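Local coordinates for PRP8 protein (Cryptococcus neoformans var. grubii, PDB 6OWU), which is an intein, which probably excises itself from the spliceosomal Prp8 precursor and joins the flanking host sequences by protein splicing, at residues T56-E61 with T138-N143. Residues are numbered along the deposited sequence; the frame is centred on the assembly and turned at random.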
loop_
_atom_site.group_PDB
_atom_site.type_symbol
_atom_site.label_atom_id
_atom_site.label_comp_id
_atom_site.label_asym_id
_atom_site.label_seq_id
_atom_site.Cartn_x
_atom_site.Cartn_y
_atom_site.Cartn_z
ATOM N N THR A 56 3.320 -0.478 -11.789
ATOM C CA THR A 56 2.494 -1.534 -12.354
ATOM C C THR A 56 2.412 -1.409 -13.874
ATOM O O THR A 56 2.590 -0.332 -14.440
ATOM C CB THR A 56 1.084 -1.488 -11.753
ATOM O OG1 THR A 56 0.525 -0.181 -11.933
ATOM C CG2 THR A 56 1.117 -1.823 -10.258
ATOM N N HIS A 57 2.126 -2.536 -14.534
ATOM C CA HIS A 57 1.804 -2.481 -15.959
ATOM C C HIS A 57 0.631 -1.539 -16.202
ATOM O O HIS A 57 0.665 -0.701 -17.114
ATOM C CB HIS A 57 1.462 -3.881 -16.484
ATOM C CG HIS A 57 2.626 -4.815 -16.562
ATOM N ND1 HIS A 57 3.274 -5.099 -17.747
ATOM C CD2 HIS A 57 3.243 -5.556 -15.610
ATOM C CE1 HIS A 57 4.244 -5.966 -17.519
ATOM N NE2 HIS A 57 4.247 -6.259 -16.231
ATOM N N GLU A 58 -0.418 -1.665 -15.390
ATOM C CA GLU A 58 -1.619 -0.853 -15.542
ATOM C C GLU A 58 -1.328 0.614 -15.238
ATOM O O GLU A 58 -0.430 0.944 -14.456
ATOM C CB GLU A 58 -2.734 -1.364 -14.623
ATOM C CG GLU A 58 -3.290 -2.729 -15.011
ATOM C CD GLU A 58 -2.458 -3.891 -14.484
ATOM O OE1 GLU A 58 -2.842 -5.052 -14.740
ATOM O OE2 GLU A 58 -1.424 -3.655 -13.818
ATOM N N GLY A 59 -2.079 1.501 -15.895
ATOM C CA GLY A 59 -1.868 2.934 -15.750
ATOM C C GLY A 59 -2.413 3.561 -14.477
ATOM O O GLY A 59 -3.281 4.443 -14.529
ATOM N N LEU A 60 -1.910 3.121 -13.328
ATOM C CA LEU A 60 -2.244 3.696 -12.034
ATOM C C LEU A 60 -0.983 4.267 -11.394
ATOM O O LEU A 60 0.138 3.927 -11.779
ATOM C CB LEU A 60 -2.882 2.653 -11.108
ATOM C CG LEU A 60 -4.235 2.095 -11.570
ATOM C CD1 LEU A 60 -4.838 1.193 -10.501
ATOM C CD2 LEU A 60 -5.205 3.209 -11.946
ATOM N N GLU A 61 -1.176 5.136 -10.401
ATOM C CA GLU A 61 -0.051 5.820 -9.774
ATOM C C GLU A 61 0.924 4.828 -9.148
ATOM O O GLU A 61 0.515 3.836 -8.542
ATOM C CB GLU A 61 -0.552 6.792 -8.699
ATOM C CG GLU A 61 -0.762 8.212 -9.207
ATOM C CD GLU A 61 -1.207 9.184 -8.122
ATOM O OE1 GLU A 61 -1.036 8.885 -6.927
ATOM O OE2 GLU A 61 -1.711 10.268 -8.476
ATOM N N THR A 138 -9.547 -6.330 -11.153
ATOM C CA THR A 138 -9.105 -5.603 -9.973
ATOM C C THR A 138 -7.699 -5.989 -9.536
ATOM O O THR A 138 -7.196 -5.429 -8.562
ATOM C CB THR A 138 -10.086 -5.819 -8.811
ATOM O OG1 THR A 138 -9.707 -6.984 -8.066
ATOM C CG2 THR A 138 -11.498 -5.997 -9.334
ATOM N N LEU A 139 -7.059 -6.933 -10.220
ATOM C CA LEU A 139 -5.686 -7.306 -9.911
ATOM C C LEU A 139 -4.729 -6.438 -10.719
ATOM O O LEU A 139 -4.994 -6.110 -11.880
ATOM C CB LEU A 139 -5.439 -8.789 -10.199
ATOM C CG LEU A 139 -6.262 -9.768 -9.359
ATOM C CD1 LEU A 139 -5.802 -11.200 -9.597
ATOM C CD2 LEU A 139 -6.212 -9.419 -7.875
ATOM N N LEU A 140 -3.633 -6.038 -10.083
ATOM C CA LEU A 140 -2.627 -5.181 -10.686
ATOM C C LEU A 140 -1.303 -5.925 -10.745
ATOM O O LEU A 140 -0.889 -6.559 -9.767
ATOM C CB LEU A 140 -2.452 -3.880 -9.897
ATOM C CG LEU A 140 -3.711 -3.041 -9.687
ATOM C CD1 LEU A 140 -3.404 -1.864 -8.768
ATOM C CD2 LEU A 140 -4.271 -2.555 -11.013
ATOM N N HIS A 141 -0.627 -5.797 -11.877
ATOM C CA HIS A 141 0.574 -6.563 -12.176
ATOM C C HIS A 141 1.783 -5.653 -12.032
ATOM O O HIS A 141 1.861 -4.602 -12.682
ATOM C CB HIS A 141 0.473 -7.163 -13.579
ATOM C CG HIS A 141 -0.721 -8.050 -13.749
ATOM N ND1 HIS A 141 -1.986 -7.557 -13.988
ATOM C CD2 HIS A 141 -0.852 -9.396 -13.663
ATOM C CE1 HIS A 141 -2.841 -8.562 -14.071
ATOM N NE2 HIS A 141 -2.178 -9.688 -13.882
ATOM N N ILE A 142 2.699 -6.031 -11.145
ATOM C CA ILE A 142 3.866 -5.198 -10.893
ATOM C C ILE A 142 4.833 -5.324 -12.060
ATOM O O ILE A 142 5.192 -6.434 -12.472
ATOM C CB ILE A 142 4.524 -5.579 -9.558
ATOM C CG1 ILE A 142 3.647 -5.107 -8.397
ATOM C CG2 ILE A 142 5.911 -4.963 -9.452
ATOM C CD1 ILE A 142 4.166 -5.512 -7.031
ATOM N N ASN A 143 5.213 -4.188 -12.639
ATOM C CA ASN A 143 6.218 -4.199 -13.691
ATOM C C ASN A 143 7.621 -4.033 -13.135
ATOM O O ASN A 143 8.577 -4.619 -13.662
ATOM C CB ASN A 143 5.948 -3.097 -14.716
ATOM C CG ASN A 143 6.873 -3.192 -15.904
ATOM O OD1 ASN A 143 6.833 -4.173 -16.645
ATOM N ND2 ASN A 143 7.717 -2.178 -16.094
#
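Glu58 spans two groups of His141 with its carboxylate: OE2 accepts the backbone N of His141 at 3.0 Å, and OE1 accepts the ring ND1 at 2.8 Å through its syn lone pair. Carboxylate and imidazole planes are nearly coplanar, 23° apart, and OE1 meets ND1 close to the ring plane. A bend at chi2 (83°) turns the Glu58 carboxylate to the backbone edge at His141, with CB and CG beside Leu140 CD2, and the paired bonds fix both the main chain and the ring rotation of His141. In the other direction, His57 N donates to His141 O (2.8 Å), while the CA-H of Thr56 approaches the same oxygen. The loop thus binds both the N-H and the C=O of His141. Thr56 OG1 in turn donates to Glu58 O (2.9 Å), the same carbonyl that takes a weak bond from Leu60 N across an inverse gamma turn at Gly59.

The tightly packed side centres on buried Leu140, whose CD1 lies 3.8 Å from Leu60 CD1 and whose CB faces Thr56 CG2. Toward solvent the fit is looser: the exposed Asn143 lays CB over a face of the His57 ring in a CH-pi contact, its amide turned 79° from that ring, and OD1 sits above the ring toward its rim, but its angle to NE2 is too poor for a hydrogen bond.

Thr56 and Ile142 form an antiparallel non-hydrogen-bonded pair as strand 38-56 runs out into its loop within the Hint-type fold. Beyond it, Asn143 keeps backbone bonding to Lys55, whereas Leu140 pairs with Leu119 of strand 117-120, placing strand 139-148 between that strand and the end of strand 38-56.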